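Local coordinates for SAR-endolysin (Enterobacteria phage P1, PDB 1XJU), which degrades host peptidoglycan as a lysozyme once released from the membrane, acting with pinholin and spanin proteins in lysis of the host cell, at residues R62-N65 against Q66-G70; S108-K111 against W112-G116. All coordinates share one frame; numbering follows the deposited sequence.

Contact 1: residues R62-N65 against Q66-G70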
loop_
_atom_site.group_PDB
_atom_site.type_symbol
_atom_site.label_atom_id
_atom_site.label_comp_id
_atom_site.label_asym_id
_atom_site.label_seq_id
_atom_site.Cartn_x
_atom_site.Cartn_y
_atom_site.Cartn_z
ATOM N N ARG A 62 -3.212 -9.198 6.180
ATOM C CA ARG A 62 -2.247 -9.999 6.924
ATOM C C ARG A 62 -0.910 -9.291 7.058
ATOM O O ARG A 62 -0.289 -9.347 8.143
ATOM C CB ARG A 62 -2.047 -11.368 6.276
ATOM C CG ARG A 62 -1.130 -12.229 7.065
ATOM C CD ARG A 62 -1.178 -13.700 6.667
ATOM N NE ARG A 62 -0.453 -14.473 7.702
ATOM C CZ ARG A 62 0.846 -14.543 7.812
ATOM N NH1 ARG A 62 1.374 -15.203 8.835
ATOM N NH2 ARG A 62 1.646 -13.992 6.910
ATOM N N CYS A 63 -0.475 -8.607 6.020
ATOM C CA CYS A 63 0.716 -7.789 6.103
ATOM C C CYS A 63 0.608 -6.790 7.261
ATOM O O CYS A 63 1.521 -6.646 8.097
ATOM C CB CYS A 63 0.859 -7.027 4.793
ATOM S SG CYS A 63 2.135 -5.708 4.853
ATOM N N ILE A 64 -0.498 -6.050 7.299
ATOM C CA ILE A 64 -0.679 -5.053 8.348
ATOM C C ILE A 64 -0.755 -5.695 9.733
ATOM O O ILE A 64 -0.172 -5.170 10.697
ATOM C CB ILE A 64 -1.875 -4.143 7.980
ATOM C CG1 ILE A 64 -1.690 -3.483 6.599
ATOM C CG2 ILE A 64 -2.158 -3.113 9.039
ATOM C CD1 ILE A 64 -0.333 -2.800 6.404
ATOM N N ASN A 65 -1.472 -6.776 9.849
ATOM C CA ASN A 65 -1.545 -7.461 11.129
ATOM C C ASN A 65 -0.199 -7.985 11.574
ATOM O O ASN A 65 0.184 -7.843 12.768
ATOM C CB ASN A 65 -2.600 -8.591 11.066
ATOM C CG ASN A 65 -3.994 -8.064 11.102
ATOM O OD1 ASN A 65 -4.263 -6.983 11.650
ATOM N ND2 ASN A 65 -4.922 -8.793 10.490
ATOM N N GLN A 66 0.519 -8.645 10.672
ATOM C CA GLN A 66 1.758 -9.305 11.075
ATOM C C GLN A 66 2.901 -8.383 11.307
ATOM O O GLN A 66 3.728 -8.619 12.226
ATOM C CB GLN A 66 2.168 -10.324 10.031
ATOM C CG GLN A 66 1.314 -11.539 9.964
ATOM C CD GLN A 66 1.320 -12.280 11.281
ATOM O OE1 GLN A 66 2.384 -12.499 11.878
ATOM N NE2 GLN A 66 0.144 -12.620 11.766
ATOM N N HIS A 67 2.959 -7.291 10.554
ATOM C CA HIS A 67 4.142 -6.474 10.510
ATOM C C HIS A 67 3.972 -5.013 10.914
ATOM O O HIS A 67 4.953 -4.292 10.975
ATOM C CB HIS A 67 4.832 -6.592 9.156
ATOM C CG HIS A 67 5.171 -7.985 8.821
ATOM N ND1 HIS A 67 6.007 -8.760 9.597
ATOM C CD2 HIS A 67 4.770 -8.766 7.790
ATOM C CE1 HIS A 67 6.086 -9.964 9.067
ATOM N NE2 HIS A 67 5.335 -9.995 7.983
ATOM N N PHE A 68 2.721 -4.575 11.131
ATOM C CA PHE A 68 2.401 -3.198 11.440
ATOM C C PHE A 68 1.481 -3.059 12.644
ATOM O O PHE A 68 0.886 -2.009 12.850
ATOM C CB PHE A 68 1.827 -2.473 10.198
ATOM C CG PHE A 68 2.812 -2.354 9.078
ATOM C CD1 PHE A 68 3.527 -1.229 8.896
ATOM C CD2 PHE A 68 3.024 -3.394 8.221
ATOM C CE1 PHE A 68 4.439 -1.117 7.886
ATOM C CE2 PHE A 68 3.968 -3.314 7.206
ATOM C CZ PHE A 68 4.694 -2.176 7.027
ATOM N N ARG A 69 1.345 -4.122 13.439
ATOM C CA ARG A 69 0.483 -4.058 14.649
ATOM C C ARG A 69 -0.968 -3.763 14.314
ATOM O O ARG A 69 -1.676 -3.101 15.059
ATOM C CB ARG A 69 1.046 -3.121 15.728
ATOM C CG ARG A 69 2.285 -3.703 16.410
ATOM C CD ARG A 69 2.784 -2.769 17.503
ATOM N NE ARG A 69 1.733 -2.601 18.509
ATOM C CZ ARG A 69 1.647 -1.634 19.399
ATOM N NH1 ARG A 69 2.607 -0.745 19.479
ATOM N NH2 ARG A 69 0.595 -1.577 20.190
ATOM N N GLY A 70 -1.428 -4.281 13.166
ATOM C CA GLY A 70 -2.752 -3.989 12.687
ATOM C C GLY A 70 -3.853 -4.219 13.694
ATOM O O GLY A 70 -4.803 -3.486 13.734
HETATM O O HOH W 1 2.251 -6.722 14.201
#

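Contact 2: residues S108-K111 against W112-G116. With SO4 (sulfate ion), chain D.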
loop_
_atom_site.group_PDB
_atom_site.type_symbol
_atom_site.label_atom_id
_atom_site.label_comp_id
_atom_site.label_asym_id
_atom_site.label_seq_id
_atom_site.Cartn_x
_atom_site.Cartn_y
_atom_site.Cartn_z
ATOM N N SER A 108 10.214 4.538 7.918
ATOM C CA SER A 108 9.602 5.293 9.009
ATOM C C SER A 108 8.187 4.843 9.289
ATOM O O SER A 108 7.787 4.777 10.461
ATOM C CB SER A 108 9.620 6.733 8.661
ATOM O OG SER A 108 10.942 7.215 8.623
ATOM N N ILE A 109 7.393 4.530 8.251
ATOM C CA ILE A 109 6.024 4.100 8.513
ATOM C C ILE A 109 5.995 2.851 9.367
ATOM O O ILE A 109 5.167 2.737 10.274
ATOM C CB ILE A 109 5.257 3.954 7.190
ATOM C CG1 ILE A 109 3.760 3.968 7.429
ATOM C CG2 ILE A 109 5.685 2.730 6.364
ATOM C CD1 ILE A 109 2.926 4.107 6.184
ATOM N N HIS A 110 6.902 1.919 9.123
ATOM C CA HIS A 110 6.995 0.730 9.937
ATOM C C HIS A 110 7.463 1.035 11.369
ATOM O O HIS A 110 6.928 0.460 12.332
ATOM C CB HIS A 110 7.908 -0.300 9.252
ATOM C CG HIS A 110 8.011 -1.614 9.973
ATOM N ND1 HIS A 110 8.990 -1.882 10.920
ATOM C CD2 HIS A 110 7.282 -2.752 9.876
ATOM C CE1 HIS A 110 8.841 -3.135 11.334
ATOM N NE2 HIS A 110 7.781 -3.671 10.776
ATOM N N LYS A 111 8.437 1.893 11.489
ATOM C CA LYS A 111 8.917 2.301 12.810
ATOM C C LYS A 111 7.759 2.822 13.662
ATOM O O LYS A 111 7.619 2.452 14.820
ATOM C CB LYS A 111 9.989 3.364 12.669
ATOM C CG LYS A 111 11.309 2.793 12.262
ATOM C CD LYS A 111 12.380 3.831 12.303
ATOM C CE LYS A 111 13.708 3.301 11.778
ATOM N NZ LYS A 111 14.294 2.260 12.609
ATOM N N TRP A 112 6.971 3.731 13.103
ATOM C CA TRP A 112 5.888 4.304 13.865
ATOM C C TRP A 112 4.785 3.327 14.146
ATOM O O TRP A 112 4.212 3.335 15.241
ATOM C CB TRP A 112 5.370 5.574 13.193
ATOM C CG TRP A 112 6.326 6.709 13.209
ATOM C CD1 TRP A 112 6.790 7.377 12.149
ATOM C CD2 TRP A 112 6.891 7.348 14.361
ATOM N NE1 TRP A 112 7.617 8.416 12.548
ATOM C CE2 TRP A 112 7.668 8.424 13.910
ATOM C CE3 TRP A 112 6.774 7.162 15.734
ATOM C CZ2 TRP A 112 8.392 9.236 14.777
ATOM C CZ3 TRP A 112 7.475 8.022 16.600
ATOM C CH2 TRP A 112 8.245 9.031 16.103
ATOM N N ALA A 113 4.464 2.457 13.187
ATOM C CA ALA A 113 3.447 1.431 13.444
ATOM C C ALA A 113 3.876 0.524 14.608
ATOM O O ALA A 113 3.055 0.190 15.452
ATOM C CB ALA A 113 3.270 0.587 12.181
ATOM N N GLN A 114 5.147 0.169 14.669
ATOM C CA GLN A 114 5.613 -0.692 15.731
ATOM C C GLN A 114 5.522 -0.037 17.105
ATOM O O GLN A 114 5.465 -0.738 18.109
ATOM C CB GLN A 114 6.998 -1.178 15.445
ATOM C CG GLN A 114 7.065 -2.185 14.301
ATOM C CD GLN A 114 6.450 -3.484 14.660
ATOM O OE1 GLN A 114 6.599 -3.928 15.798
ATOM N NE2 GLN A 114 5.750 -4.117 13.733
ATOM N N LYS A 115 5.509 1.286 17.141
ATOM C CA LYS A 115 5.322 2.031 18.359
ATOM C C LYS A 115 3.872 2.377 18.625
ATOM O O LYS A 115 3.605 3.085 19.608
ATOM C CB LYS A 115 6.189 3.290 18.313
ATOM C CG LYS A 115 7.701 3.015 18.324
ATOM C CD LYS A 115 8.499 4.266 17.995
ATOM C CE LYS A 115 10.002 4.086 17.964
ATOM N NZ LYS A 115 10.707 5.383 17.706
ATOM N N GLY A 116 2.920 1.977 17.776
ATOM C CA GLY A 116 1.508 2.315 17.989
ATOM C C GLY A 116 1.218 3.784 17.799
ATOM O O GLY A 116 0.182 4.280 18.257
HETATM S S SO4 D . 17.328 1.674 10.582
HETATM O O1 SO4 D . 18.682 1.225 10.690
HETATM O O2 SO4 D . 16.537 0.662 9.867
HETATM O O3 SO4 D . 17.283 2.971 9.923
HETATM O O4 SO4 D . 16.889 1.926 11.946
#

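Contact 1: residues R62-N65 against Q66-G70
The carbonyl oxygen of I64 is held by two backbone donors, F68 N at 3.0 Å and G70 N at 2.9 Å from I64 O. They reach it from opposite faces of the carbonyl plane, and both lie well out of that plane. F68 N closes the last helical turn; beyond F68, the first residue to leave helical geometry, and R69, of positive phi (61°), G70 N returns to the same oxygen. That turn carries R69 N away from N65 O; a water bridges the gap, donating to N65 O (2.8 Å) and accepting from R69 N (2.9 Å). G70 has no side chain, which lets the chain pack tightly here, with N65 OD1 only 3.5 Å from G70 CA.

On the outer surface, the Q66 methylene CG sits over the centre of the R62 guanidinium, 3.7 Å from R62 CZ, and the amide beyond it lies nearly parallel, 6° between planes. R62 reaches this place because CG is anti to the backbone N (chi1 -177°) and the chain then runs extended to NE. Both are exposed, and their long chains let methylenes pack while polar ends stay at the surface. The inner surface is apolar. F68 CD2 lies 3.9 Å from the I64 CD1 methyl, which meets the ring obliquely, while C63 O comes to the ring edge. C63 SG adds an oblique sulfur-aromatic contact with F68 and is itself tied to C90 by a disulfide. I64 and F68 also touch M81 of helix 75-88, and R69 forms a salt bridge with D72. This is a helix C-terminus where a residue of positive phi turns the chain out of helix 46-67, which probably matches the long helix joining the two lobes in phage lysozymes of the T4 type.

Contact 2: residues S108-K111 against W112-G116
H110 and Q114 meet one turn apart on a short helix that closes in a Schellman motif. The contact is CH-pi: Q114 CG stands over one face of the imidazole, offset toward its rim, 3.6 Å from H110 CE1, and the amide plane is inclined 29° to the ring. The H110 ring swings to the side of its own carbonyl carbon, trans to N (chi1 -176°), which sets it beside Q114. Q114 CG is placed by chi1, and the bend at chi2 brings the amide back along the ring, Q114 NE2 lying 3.6 Å from H110 NE2. A flat ring and a flexible amide suit this partly exposed flank because each can pack and still use its polar end: H110 ND1 bonds to E106, and Q114 NE2 to H67 O.

W112 leaves the helix on another side. Its indole edge carbon CD1 passes 3.3 Å from S108 O, obliquely to the ring, while W112 N takes up that same carbonyl in a nearly straight bond. The broad indole then reaches H124 and M121, and the small A113 and branched I109 also lie against M121, so this largely apolar flank packs toward helix 118-123.

At the end of the helix G116 adopts a positive phi, which glycine takes easily, and G116 N bonds to A113 O at 2.9 Å. K115 N makes weak bonds to W112 O and K111 O. The K115 methylenes run close beside K111 O, K115 CG being 3.5 Å away, and probably help cover it. K111 points outward and forms a salt bridge with E106. A bend at chi4 (-66°) also turns its amine to a sulfate, probably from the crystallisation liquor, which R101 NH2 and E106 N hold too; K111 NZ donates to sulfate O4 at 2.7 Å.

Contact 1 comes first along the chain, at the end of helix 46-67, and contact 2 follows on helix 108-114, after helices 75-88 and 90-94 and the hairpin of strands 95-98 and 103-106. Their centres are about 11 Å apart, on the same side of the chain's centre. Both close a helix C-terminus, and the two ends meet directly: besides the reach of the glutamine amide into contact 1, R69 NH1 probably bonds to Q114 O, while the rings of F68 and H110 pack edge-to-face. Two helix ends far apart in sequence are thereby joined within the phage lysozyme domain, away from the annotated active-site residues.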